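Local coordinates for dihydrodipicolinate synthase (Bacteroides thetaiotaomicron, PDB 4XKY), which probably catalyses the Schiff-base aldol reaction of pyruvate with aspartate semialdehyde on the route to diaminopimelate and lysine, at residues E61-T66 and A92-D97; T83-S88 and E123-Q128; E217-L222 and M242-T247; Y223-A226 and E232-R235. All coordinates share one frame; numbering follows the deposited sequence.

How the contacts relate
From the N terminus, contact 1 comes first, closing a loop that runs from helix 56-70 through strand 76-79 to the C-terminal half of helix 85-97. Contact 2 crosses it: it starts at the beginning of helix 85-97, before contact 1 has closed, and ends beyond helix 115-125. Together they tie three successive helices of the barrel, and the centres of the two contacts lie about 16 Å apart. Across the centre of the chain, contacts 3 and 4 both join helix 216-227 to helix 231-247. Contact 4 closes the short turn between them and is nested within the wider loop of contact 3; Leu222 CD1 meets Val234 O at 3.9 Å, linking the two.

Contact 1 (E61-T66 and A92-D97); sequences EMIKNT and ACLAAD
Next to Ile63, the residue that packs on Leu94 and Ala95, the carbonyl oxygen of Met62 is gripped twice: Thr66 OG1 donates to Met62 O at 2.8 Å, and Thr66 N makes the regular helical bond to it from the opposite face of the carbonyl plane. Glu61 O is held in the same double way by Asn65, whose ND2 reaches it at 3.0 Å with the carbonyl oxygen lying almost in the plane of the amide. The other amide atom, OD1, accepts from Arg68, so both ends of the Asn65 amide are fixed. These bonds stay on helix 56-70, and the contact itself is apolar. Leu94 extends CG anti to its backbone nitrogen (chi1 176°), which brings CD2 against Ile63, where it meets CB, CG2 and CD1 at nearly equal range; the shortest of these, Ile63 CG2 to Leu94 CD2, is 3.9 Å. The same CG2 also rests on the backbone of the partner helix, 4.0 Å from Ala95 CA. The small alanine permits this close seating, and Ile63 CA and Ala95 CA are 6.5 Å apart. Toward the surface, Lys64 contributes its aliphatic part, with Lys64 CE 4.2 Å from Leu94 CD1. The axes of the two segments approach to 9.6 Å and are nearly parallel (crossing angle -16°). Helices 56-70 and 85-97 follow strands 42-44 and 76-79, and this pair of near-parallel helices after adjacent parallel strands is the repeating beta-alpha arrangement of the (beta/alpha)8, or TIM, barrel to which the family belongs.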
loop_
_atom_site.group_PDB
_atom_site.type_symbol
_atom_site.label_atom_id
_atom_site.label_comp_id
_atom_site.label_asym_id
_atom_site.label_seq_id
_atom_site.Cartn_x
_atom_site.Cartn_y
_atom_site.Cartn_z
ATOM N N GLU A 61 -22.196 6.912 26.079
ATOM C CA GLU A 61 -22.098 6.506 27.472
ATOM C C GLU A 61 -20.671 6.593 28.012
ATOM O O GLU A 61 -20.479 6.960 29.160
ATOM C CB GLU A 61 -22.657 5.110 27.662
ATOM C CG GLU A 61 -24.137 5.056 27.335
ATOM C CD GLU A 61 -24.756 3.693 27.553
ATOM O OE1 GLU A 61 -24.018 2.726 27.844
ATOM O OE2 GLU A 61 -25.989 3.588 27.398
ATOM N N MET A 62 -19.679 6.279 27.189
ATOM C CA MET A 62 -18.313 6.370 27.642
ATOM C C MET A 62 -17.972 7.817 27.956
ATOM O O MET A 62 -17.353 8.089 28.958
ATOM C CB MET A 62 -17.342 5.837 26.603
ATOM C CG MET A 62 -15.852 5.917 26.972
ATOM S SD MET A 62 -15.432 4.991 28.471
ATOM C CE MET A 62 -13.671 5.287 28.562
ATOM N N ILE A 63 -18.346 8.733 27.067
ATOM C CA ILE A 63 -18.115 10.144 27.284
ATOM C C ILE A 63 -18.793 10.645 28.561
ATOM O O ILE A 63 -18.147 11.286 29.390
ATOM C CB ILE A 63 -18.618 10.948 26.081
ATOM C CG1 ILE A 63 -17.711 10.683 24.880
ATOM C CG2 ILE A 63 -18.656 12.451 26.366
ATOM C CD1 ILE A 63 -18.331 11.094 23.562
ATOM N N LYS A 64 -20.093 10.374 28.693
ATOM C CA LYS A 64 -20.867 10.834 29.844
ATOM C C LYS A 64 -20.308 10.280 31.143
ATOM O O LYS A 64 -19.987 11.037 32.047
ATOM C CB LYS A 64 -22.336 10.429 29.740
ATOM C CG LYS A 64 -23.136 11.049 28.591
ATOM C CD LYS A 64 -24.640 10.861 28.851
ATOM C CE LYS A 64 -25.483 10.608 27.604
ATOM N NZ LYS A 64 -25.394 9.189 27.140
ATOM N N ASN A 65 -20.184 8.964 31.257
ATOM C CA ASN A 65 -19.602 8.395 32.489
ATOM C C ASN A 65 -18.186 8.881 32.788
ATOM O O ASN A 65 -17.852 9.112 33.948
ATOM C CB ASN A 65 -19.627 6.863 32.478
ATOM C CG ASN A 65 -20.991 6.317 32.770
ATOM O OD1 ASN A 65 -21.365 6.130 33.930
ATOM N ND2 ASN A 65 -21.777 6.116 31.723
ATOM N N THR A 66 -17.332 9.015 31.764
ATOM C CA THR A 66 -15.956 9.464 32.024
ATOM C C THR A 66 -15.953 10.906 32.634
ATOM O O THR A 66 -15.243 11.193 33.596
ATOM C CB THR A 66 -15.066 9.380 30.779
ATOM O OG1 THR A 66 -14.943 8.017 30.355
ATOM C CG2 THR A 66 -13.690 9.892 31.107
ATOM N N ALA A 92 -18.910 16.036 19.782
ATOM C CA ALA A 92 -18.271 17.231 20.339
ATOM C C ALA A 92 -19.231 18.009 21.237
ATOM O O ALA A 92 -18.850 18.380 22.328
ATOM C CB ALA A 92 -17.735 18.142 19.254
ATOM N N CYS A 93 -20.460 18.258 20.787
ATOM C CA CYS A 93 -21.454 18.972 21.618
ATOM C C CYS A 93 -21.811 18.220 22.903
ATOM O O CYS A 93 -21.973 18.824 23.965
ATOM C CB CYS A 93 -22.711 19.282 20.814
ATOM S SG CYS A 93 -22.317 20.377 19.419
ATOM N N LEU A 94 -21.920 16.902 22.797
ATOM C CA LEU A 94 -22.165 16.060 23.944
ATOM C C LEU A 94 -20.998 16.183 24.921
ATOM O O LEU A 94 -21.195 16.431 26.105
ATOM C CB LEU A 94 -22.334 14.613 23.499
ATOM C CG LEU A 94 -22.486 13.672 24.695
ATOM C CD1 LEU A 94 -23.938 13.680 25.142
ATOM C CD2 LEU A 94 -22.028 12.263 24.383
ATOM N N ALA A 95 -19.783 16.034 24.411
ATOM C CA ALA A 95 -18.577 16.283 25.196
ATOM C C ALA A 95 -18.631 17.629 25.919
ATOM O O ALA A 95 -18.420 17.679 27.136
ATOM C CB ALA A 95 -17.330 16.193 24.328
ATOM N N ALA A 96 -18.945 18.709 25.208
ATOM C CA ALA A 96 -19.040 20.027 25.865
ATOM C C ALA A 96 -20.081 20.067 26.970
ATOM O O ALA A 96 -19.799 20.571 28.052
ATOM C CB ALA A 96 -19.336 21.136 24.864
ATOM N N ASP A 97 -21.284 19.576 26.697
ATOM C CA ASP A 97 -22.365 19.608 27.697
ATOM C C ASP A 97 -22.021 18.858 28.975
ATOM O O ASP A 97 -22.498 19.184 30.055
ATOM C CB ASP A 97 -23.648 19.014 27.132
ATOM C CG ASP A 97 -24.227 19.832 26.002
ATOM O OD1 ASP A 97 -23.952 21.048 25.910
ATOM O OD2 ASP A 97 -24.968 19.252 25.191
#

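Contact 2 (T83-S88 and E123-Q128); sequences TSIVES and EHLLPQ
Ile85 and Leu125 mark the nearest backbone approach, with 8.1 Å between Ile85 CA and Leu125 CA, and the space is bridged by side chains alone. The 83-88 segment turns from a loop into the first turn of helix 85-97. Ser84 is its N-cap: Glu87 N donates to Ser84 OG at 3.1 Å in a nearly straight bond (168°). The 123-128 segment, in contrast, belongs to the C-terminal part of helix 115-125 and the chain that follows. The start of one outer helix of the TIM barrel therefore meets the C-terminal region of the next. Ile85 presents CG2 to both partners. Leu125 CD1 lies 4.3 Å from Ile85 CG2, a loose apolar touch reached because CG of Leu125 stands opposite its own backbone nitrogen (chi1 180°). The amide of Gln128 comes beside the same methyl, with Gln128 NE2 4.4 Å from Ile85 CG2. That amide is folded back on its own segment: Gln128 NE2 donates to His124 O at 3.0 Å, from above the carbonyl plane. Leu125 and Gln128 both continue onto Val89, one turn further along helix 85-97. A neighbouring subunit also packs against the 83-88 segment; its backbone bonds to Thr83 OG1 and Glu87 OE2, and one of its apolar side chains packs on Ile85.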
loop_
_atom_site.group_PDB
_atom_site.type_symbol
_atom_site.label_atom_id
_atom_site.label_comp_id
_atom_site.label_asym_id
_atom_site.label_seq_id
_atom_site.Cartn_x
_atom_site.Cartn_y
_atom_site.Cartn_z
ATOM N N THR A 83 -16.807 8.885 10.369
ATOM C CA THR A 83 -16.893 9.046 8.927
ATOM C C THR A 83 -17.934 10.116 8.603
ATOM O O THR A 83 -17.854 10.744 7.550
ATOM C CB THR A 83 -17.258 7.728 8.223
ATOM O OG1 THR A 83 -18.510 7.260 8.734
ATOM C CG2 THR A 83 -16.193 6.669 8.506
ATOM N N SER A 84 -18.905 10.313 9.496
ATOM C CA SER A 84 -19.922 11.374 9.324
ATOM C C SER A 84 -19.607 12.615 10.150
ATOM O O SER A 84 -19.528 12.552 11.370
ATOM C CB SER A 84 -21.325 10.867 9.683
ATOM O OG SER A 84 -22.208 11.948 9.938
ATOM N N ILE A 85 -19.481 13.754 9.479
ATOM C CA ILE A 85 -19.206 15.012 10.160
ATOM C C ILE A 85 -20.368 15.407 11.052
ATOM O O ILE A 85 -20.140 15.900 12.141
ATOM C CB ILE A 85 -18.822 16.137 9.186
ATOM C CG1 ILE A 85 -17.442 15.807 8.599
ATOM C CG2 ILE A 85 -18.789 17.497 9.901
ATOM C CD1 ILE A 85 -17.062 16.658 7.411
ATOM N N VAL A 86 -21.598 15.146 10.625
ATOM C CA VAL A 86 -22.738 15.413 11.482
ATOM C C VAL A 86 -22.566 14.646 12.808
ATOM O O VAL A 86 -22.725 15.222 13.861
ATOM C CB VAL A 86 -24.084 15.072 10.799
ATOM C CG1 VAL A 86 -25.197 14.998 11.836
ATOM C CG2 VAL A 86 -24.408 16.101 9.728
ATOM N N GLU A 87 -22.219 13.360 12.750
ATOM C CA GLU A 87 -22.041 12.557 13.961
ATOM C C GLU A 87 -20.864 13.045 14.812
ATOM O O GLU A 87 -20.935 13.096 16.041
ATOM C CB GLU A 87 -21.845 11.069 13.607
ATOM C CG GLU A 87 -23.014 10.414 12.880
ATOM C CD GLU A 87 -24.333 10.525 13.611
ATOM O OE1 GLU A 87 -24.312 10.784 14.831
ATOM O OE2 GLU A 87 -25.394 10.378 12.959
ATOM N N SER A 88 -19.781 13.416 14.143
ATOM C CA SER A 88 -18.630 13.965 14.833
ATOM C C SER A 88 -18.973 15.255 15.635
ATOM O O SER A 88 -18.627 15.379 16.824
ATOM C CB SER A 88 -17.494 14.180 13.830
ATOM O OG SER A 88 -16.380 14.756 14.469
ATOM N N GLU A 123 -11.039 24.037 8.319
ATOM C CA GLU A 123 -11.662 25.359 8.240
ATOM C C GLU A 123 -13.186 25.290 8.322
ATOM O O GLU A 123 -13.799 26.130 8.957
ATOM C CB GLU A 123 -11.205 26.142 7.002
ATOM C CG GLU A 123 -9.885 26.872 7.239
ATOM C CD GLU A 123 -9.320 27.559 6.002
ATOM O OE1 GLU A 123 -10.066 27.786 5.017
ATOM O OE2 GLU A 123 -8.112 27.882 6.021
ATOM N N HIS A 124 -13.796 24.293 7.692
ATOM C CA HIS A 124 -15.245 24.085 7.812
ATOM C C HIS A 124 -15.641 23.449 9.157
ATOM O O HIS A 124 -16.745 23.689 9.662
ATOM C CB HIS A 124 -15.755 23.193 6.681
ATOM C CG HIS A 124 -15.553 23.766 5.307
ATOM N ND1 HIS A 124 -15.607 25.120 5.040
ATOM C CD2 HIS A 124 -15.340 23.159 4.114
ATOM C CE1 HIS A 124 -15.413 25.322 3.748
ATOM N NE2 HIS A 124 -15.246 24.149 3.164
ATOM N N LEU A 125 -14.767 22.618 9.732
ATOM C CA LEU A 125 -15.120 21.927 10.969
ATOM C C LEU A 125 -15.100 22.903 12.157
ATOM O O LEU A 125 -16.016 22.900 12.989
ATOM C CB LEU A 125 -14.195 20.727 11.239
ATOM C CG LEU A 125 -14.486 19.940 12.529
ATOM C CD1 LEU A 125 -15.872 19.309 12.516
ATOM C CD2 LEU A 125 -13.417 18.888 12.798
ATOM N N LEU A 126 -14.058 23.734 12.218
ATOM C CA LEU A 126 -13.759 24.514 13.428
ATOM C C LEU A 126 -14.898 25.397 13.943
ATOM O O LEU A 126 -15.196 25.361 15.127
ATOM C CB LEU A 126 -12.462 25.320 13.264
ATOM C CG LEU A 126 -11.199 24.457 13.423
ATOM C CD1 LEU A 126 -9.994 25.158 12.838
ATOM C CD2 LEU A 126 -10.937 24.102 14.873
ATOM N N PRO A 127 -15.575 26.154 13.060
ATOM C CA PRO A 127 -16.689 26.984 13.569
ATOM C C PRO A 127 -17.815 26.178 14.226
ATOM O O PRO A 127 -18.609 26.730 14.971
ATOM C CB PRO A 127 -17.228 27.679 12.301
ATOM C CG PRO A 127 -16.102 27.644 11.324
ATOM C CD PRO A 127 -15.315 26.389 11.627
ATOM N N GLN A 128 -17.885 24.884 13.939
ATOM C CA GLN A 128 -18.962 24.041 14.449
ATOM C C GLN A 128 -18.655 23.417 15.799
ATOM O O GLN A 128 -19.529 22.788 16.374
ATOM C CB GLN A 128 -19.246 22.895 13.464
ATOM C CG GLN A 128 -19.478 23.335 12.032
ATOM C CD GLN A 128 -19.905 22.184 11.163
ATOM O OE1 GLN A 128 -20.916 21.549 11.436
ATOM N NE2 GLN A 128 -19.128 21.893 10.121
#

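Contact 3 (E217-L222 and M242-T247). With ACT (acetate ion), chain E.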
loop_
_atom_site.group_PDB
_atom_site.type_symbol
_atom_site.label_atom_id
_atom_site.label_comp_id
_atom_site.label_asym_id
_atom_site.label_seq_id
_atom_site.Cartn_x
_atom_site.Cartn_y
_atom_site.Cartn_z
ATOM N N GLU A 217 2.132 4.921 36.968
ATOM C CA GLU A 217 3.332 5.447 37.625
ATOM C C GLU A 217 4.601 5.210 36.846
ATOM O O GLU A 217 5.479 6.061 36.836
ATOM C CB GLU A 217 3.493 4.869 39.031
ATOM C CG GLU A 217 2.389 5.374 39.933
ATOM C CD GLU A 217 2.454 4.860 41.354
ATOM O OE1 GLU A 217 3.362 4.056 41.680
ATOM O OE2 GLU A 217 1.583 5.280 42.149
ATOM N N LEU A 218 4.723 4.029 36.248
ATOM C CA LEU A 218 5.876 3.731 35.427
ATOM C C LEU A 218 5.978 4.748 34.286
ATOM O O LEU A 218 7.058 5.251 34.016
ATOM C CB LEU A 218 5.799 2.312 34.857
ATOM C CG LEU A 218 6.690 2.037 33.637
ATOM C CD1 LEU A 218 8.162 2.082 34.006
ATOM C CD2 LEU A 218 6.366 0.679 33.043
ATOM N N TYR A 219 4.872 5.053 33.610
ATOM C CA TYR A 219 4.980 5.919 32.443
ATOM C C TYR A 219 5.203 7.372 32.849
ATOM O O TYR A 219 5.910 8.108 32.163
ATOM C CB TYR A 219 3.762 5.774 31.540
ATOM C CG TYR A 219 3.735 4.423 30.904
ATOM C CD1 TYR A 219 4.294 4.206 29.657
ATOM C CD2 TYR A 219 3.218 3.350 31.578
ATOM C CE1 TYR A 219 4.298 2.953 29.087
ATOM C CE2 TYR A 219 3.223 2.088 31.016
ATOM C CZ TYR A 219 3.768 1.901 29.771
ATOM O OH TYR A 219 3.762 0.651 29.201
ATOM N N VAL A 220 4.592 7.784 33.955
ATOM C CA VAL A 220 4.817 9.116 34.512
ATOM C C VAL A 220 6.269 9.281 34.929
ATOM O O VAL A 220 6.880 10.318 34.649
ATOM C CB VAL A 220 3.876 9.396 35.699
ATOM C CG1 VAL A 220 4.292 10.654 36.448
ATOM C CG2 VAL A 220 2.458 9.558 35.179
ATOM N N SER A 221 6.813 8.253 35.579
ATOM C CA SER A 221 8.229 8.256 35.949
ATOM C C SER A 221 9.150 8.342 34.753
ATOM O O SER A 221 10.148 9.049 34.800
ATOM C CB SER A 221 8.608 7.022 36.774
ATOM O OG SER A 221 7.958 7.062 38.022
ATOM N N LEU A 222 8.835 7.621 33.686
ATOM C CA LEU A 222 9.669 7.676 32.500
ATOM C C LEU A 222 9.557 9.043 31.819
ATOM O O LEU A 222 10.575 9.618 31.386
ATOM C CB LEU A 222 9.344 6.540 31.542
ATOM C CG LEU A 222 10.090 6.459 30.204
ATOM C CD1 LEU A 222 11.600 6.667 30.276
ATOM C CD2 LEU A 222 9.791 5.093 29.606
ATOM N N MET A 242 9.867 -1.534 27.290
ATOM C CA MET A 242 10.057 -2.411 26.119
ATOM C C MET A 242 9.714 -3.870 26.429
ATOM O O MET A 242 9.274 -4.605 25.545
ATOM C CB MET A 242 11.438 -2.266 25.471
ATOM C CG MET A 242 11.701 -0.923 24.785
ATOM S SD MET A 242 10.411 -0.259 23.690
ATOM C CE MET A 242 10.351 -1.589 22.483
ATOM N N GLN A 243 9.859 -4.277 27.683
ATOM C CA GLN A 243 9.437 -5.610 28.093
ATOM C C GLN A 243 7.904 -5.776 28.032
ATOM O O GLN A 243 7.399 -6.801 27.588
ATOM C CB GLN A 243 9.950 -5.918 29.502
ATOM C CG GLN A 243 9.795 -7.390 29.851
ATOM C CD GLN A 243 10.267 -7.710 31.246
ATOM O OE1 GLN A 243 11.001 -6.954 31.839
ATOM N NE2 GLN A 243 9.819 -8.830 31.782
ATOM N N ILE A 244 7.176 -4.764 28.490
ATOM C CA ILE A 244 5.710 -4.767 28.429
ATOM C C ILE A 244 5.303 -4.918 26.976
ATOM O O ILE A 244 4.492 -5.777 26.623
ATOM C CB ILE A 244 5.138 -3.461 29.006
ATOM C CG1 ILE A 244 5.274 -3.453 30.520
ATOM C CG2 ILE A 244 3.682 -3.283 28.622
ATOM C CD1 ILE A 244 5.267 -2.063 31.093
ATOM N N SER A 245 5.904 -4.089 26.133
ATOM C CA SER A 245 5.621 -4.109 24.694
ATOM C C SER A 245 5.898 -5.461 24.016
ATOM O O SER A 245 5.133 -5.914 23.126
ATOM C CB SER A 245 6.392 -2.972 23.999
ATOM O OG SER A 245 6.290 -3.072 22.590
ATOM N N ALA A 246 6.998 -6.094 24.415
ATOM C CA ALA A 246 7.399 -7.378 23.856
ATOM C C ALA A 246 6.561 -8.537 24.345
ATOM O O ALA A 246 6.454 -9.538 23.636
ATOM C CB ALA A 246 8.849 -7.662 24.200
ATOM N N THR A 247 6.028 -8.428 25.570
ATOM C CA THR A 247 5.422 -9.576 26.271
ATOM C C THR A 247 3.933 -9.448 26.574
ATOM O O THR A 247 3.270 -10.466 26.706
ATOM C CB THR A 247 6.137 -9.945 27.593
ATOM O OG1 THR A 247 6.053 -8.864 28.553
ATOM C CG2 THR A 247 7.593 -10.334 27.325
HETATM C C ACT E . 2.078 1.487 38.459
HETATM O O ACT E . 1.085 2.249 38.350
HETATM O OXT ACT E . 3.099 1.643 37.759
HETATM C CH3 ACT E . 2.082 0.346 39.447
#
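Met242 and Gln243 lead along helix 231-247 to Ile244, which alone in its segment touches Leu218 and Tyr219 of helix 216-227. The contact thus joins the helix after the last barrel strand to the helix that follows it. Both leading residues pack on aromatic side chains of a neighbouring subunit, and Gln243 NE2 has a weak bond to Asn297 O. Ile244 carries CG1 opposite its carbonyl carbon (chi1 -73°), and the extended CD1 at its end meets two groups. Leu218 comes at it tip to tip, with Leu218 CD2 3.5 Å from Ile244 CD1. Tyr219, reaching across from the same helix as Leu218 and head-on toward Ile244, sets its hydroxyl against the same methyl, Tyr219 OH to Ile244 CD1 being 3.6 Å. Ile244 CG2 is a little further from that oxygen, at 4.0 Å from Tyr219 OH. Leu218 CG also lies over one face of the tyrosine ring, toward its rim. Ser245 turns to Glu194 through OG, and Ala246 returns to the subunit boundary. Thr247 finishes the segment with OG1 donating back to Gln243 O at 2.6 Å, from above the carbonyl plane. On the 217-222 side an acetate, probably from the crystallisation liquor, is held by two backbone amides of the first helical turn: Glu217 N donates to its O at 3.2 Å, and Leu218 N to its OXT at 3.3 Å. Between the two segments no hydrogen bond forms, and cohesion is van der Waals: methyl groups meet each other and the hydroxyl end of the tyrosine, whose OH bonds weakly to Glu193.

Contact 4 (Y223-A226 and E232-R235)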
loop_
_atom_site.group_PDB
_atom_site.type_symbol
_atom_site.label_atom_id
_atom_site.label_comp_id
_atom_site.label_asym_id
_atom_site.label_seq_id
_atom_site.Cartn_x
_atom_site.Cartn_y
_atom_site.Cartn_z
ATOM N N TYR A 223 8.342 9.583 31.767
ATOM C CA TYR A 223 8.142 10.916 31.210
ATOM C C TYR A 223 9.033 11.973 31.907
ATOM O O TYR A 223 9.676 12.810 31.238
ATOM C CB TYR A 223 6.675 11.353 31.286
ATOM C CG TYR A 223 6.518 12.839 31.031
ATOM C CD1 TYR A 223 6.574 13.350 29.731
ATOM C CD2 TYR A 223 6.355 13.747 32.091
ATOM C CE1 TYR A 223 6.447 14.713 29.485
ATOM C CE2 TYR A 223 6.232 15.117 31.854
ATOM C CZ TYR A 223 6.292 15.598 30.554
ATOM O OH TYR A 223 6.175 16.957 30.303
ATOM N N ASN A 224 9.036 11.936 33.239
ATOM C CA ASN A 224 9.809 12.874 34.078
ATOM C C ASN A 224 11.331 12.718 33.947
ATOM O O ASN A 224 12.065 13.712 33.904
ATOM C CB ASN A 224 9.369 12.722 35.550
ATOM C CG ASN A 224 8.014 13.361 35.816
ATOM O OD1 ASN A 224 7.753 14.461 35.366
ATOM N ND2 ASN A 224 7.158 12.687 36.554
ATOM N N ALA A 225 11.784 11.465 33.884
ATOM C CA ALA A 225 13.177 11.147 33.609
ATOM C C ALA A 225 13.588 11.618 32.207
ATOM O O ALA A 225 14.722 12.061 32.031
ATOM C CB ALA A 225 13.417 9.654 33.736
ATOM N N ALA A 226 12.698 11.513 31.210
ATOM C CA ALA A 226 13.044 11.995 29.844
ATOM C C ALA A 226 13.079 13.520 29.822
ATOM O O ALA A 226 13.958 14.136 29.208
ATOM C CB ALA A 226 12.076 11.468 28.787
ATOM N N GLU A 232 20.215 7.561 33.281
ATOM C CA GLU A 232 20.244 6.223 33.925
ATOM C C GLU A 232 18.830 5.697 34.142
ATOM O O GLU A 232 18.515 4.527 33.867
ATOM C CB GLU A 232 20.980 6.281 35.268
ATOM N N GLU A 233 17.983 6.591 34.636
ATOM C CA GLU A 233 16.577 6.295 34.875
ATOM C C GLU A 233 15.776 6.128 33.558
ATOM O O GLU A 233 14.925 5.225 33.449
ATOM C CB GLU A 233 15.985 7.379 35.779
ATOM C CG GLU A 233 14.757 6.963 36.567
ATOM C CD GLU A 233 15.005 5.870 37.598
ATOM O OE1 GLU A 233 16.128 5.331 37.750
ATOM O OE2 GLU A 233 14.030 5.523 38.269
ATOM N N VAL A 234 16.035 6.967 32.555
ATOM C CA VAL A 234 15.433 6.739 31.221
ATOM C C VAL A 234 15.749 5.299 30.761
ATOM O O VAL A 234 14.847 4.537 30.393
ATOM C CB VAL A 234 15.925 7.755 30.166
ATOM C CG1 VAL A 234 15.525 7.335 28.770
ATOM C CG2 VAL A 234 15.358 9.128 30.439
ATOM N N ARG A 235 17.021 4.911 30.834
ATOM C CA ARG A 235 17.415 3.562 30.410
ATOM C C ARG A 235 16.744 2.450 31.214
ATOM O O ARG A 235 16.279 1.475 30.643
ATOM C CB ARG A 235 18.940 3.393 30.406
ATOM C CG ARG A 235 19.590 4.037 29.185
ATOM C CD ARG A 235 21.090 3.777 29.109
ATOM N NE ARG A 235 21.797 4.355 30.250
ATOM C CZ ARG A 235 22.406 5.545 30.272
ATOM N NH1 ARG A 235 22.437 6.338 29.197
ATOM N NH2 ARG A 235 22.998 5.949 31.396
#
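Val234 lays its CG2 methyl over the face of the peptide group joining Ala225 and Ala226. The carbonyl is touched most closely, with Val234 CG2 3.4 Å from Ala225 O, while on the other side of the carbonyl carbon Ala226 N is 3.7 Å from Val234 CG2. The rotation of the valine explains this placement: CG1 is opposite the backbone nitrogen (chi1 168°), leaving CG2 beside it and directed at helix 216-227. Ala225 replies with its own methyl, Ala225 CB standing 3.9 Å from Val234 CG2 and equally far from Val234 N. A further contact comes from the CB methylene of Glu233, 4.0 Å from Ala225 CB. Beyond that point the glutamate bends (chi2 65°) and carries its carboxylate away from the alanine to a salt bridge with Arg236, so that only its aliphatic base packs here. Ala226 takes a lesser share and turns in addition to Val200 and Leu201 of helix 196-201. With so little side chain in the way, Ala225 CA and Val234 CA approach to 5.5 Å. The two segments are the facing ends of a helical hairpin, in which helix 216-227, the one after the last barrel strand, passes through a very short turn into helix 231-247. No hydrogen bond crosses the contact. Alanines and a beta-branched residue give close steric fit without directional bonds, and the interaction is consequently van der Waals, with the carboxylate of Glu233 diverted to Arg236 on its own helix.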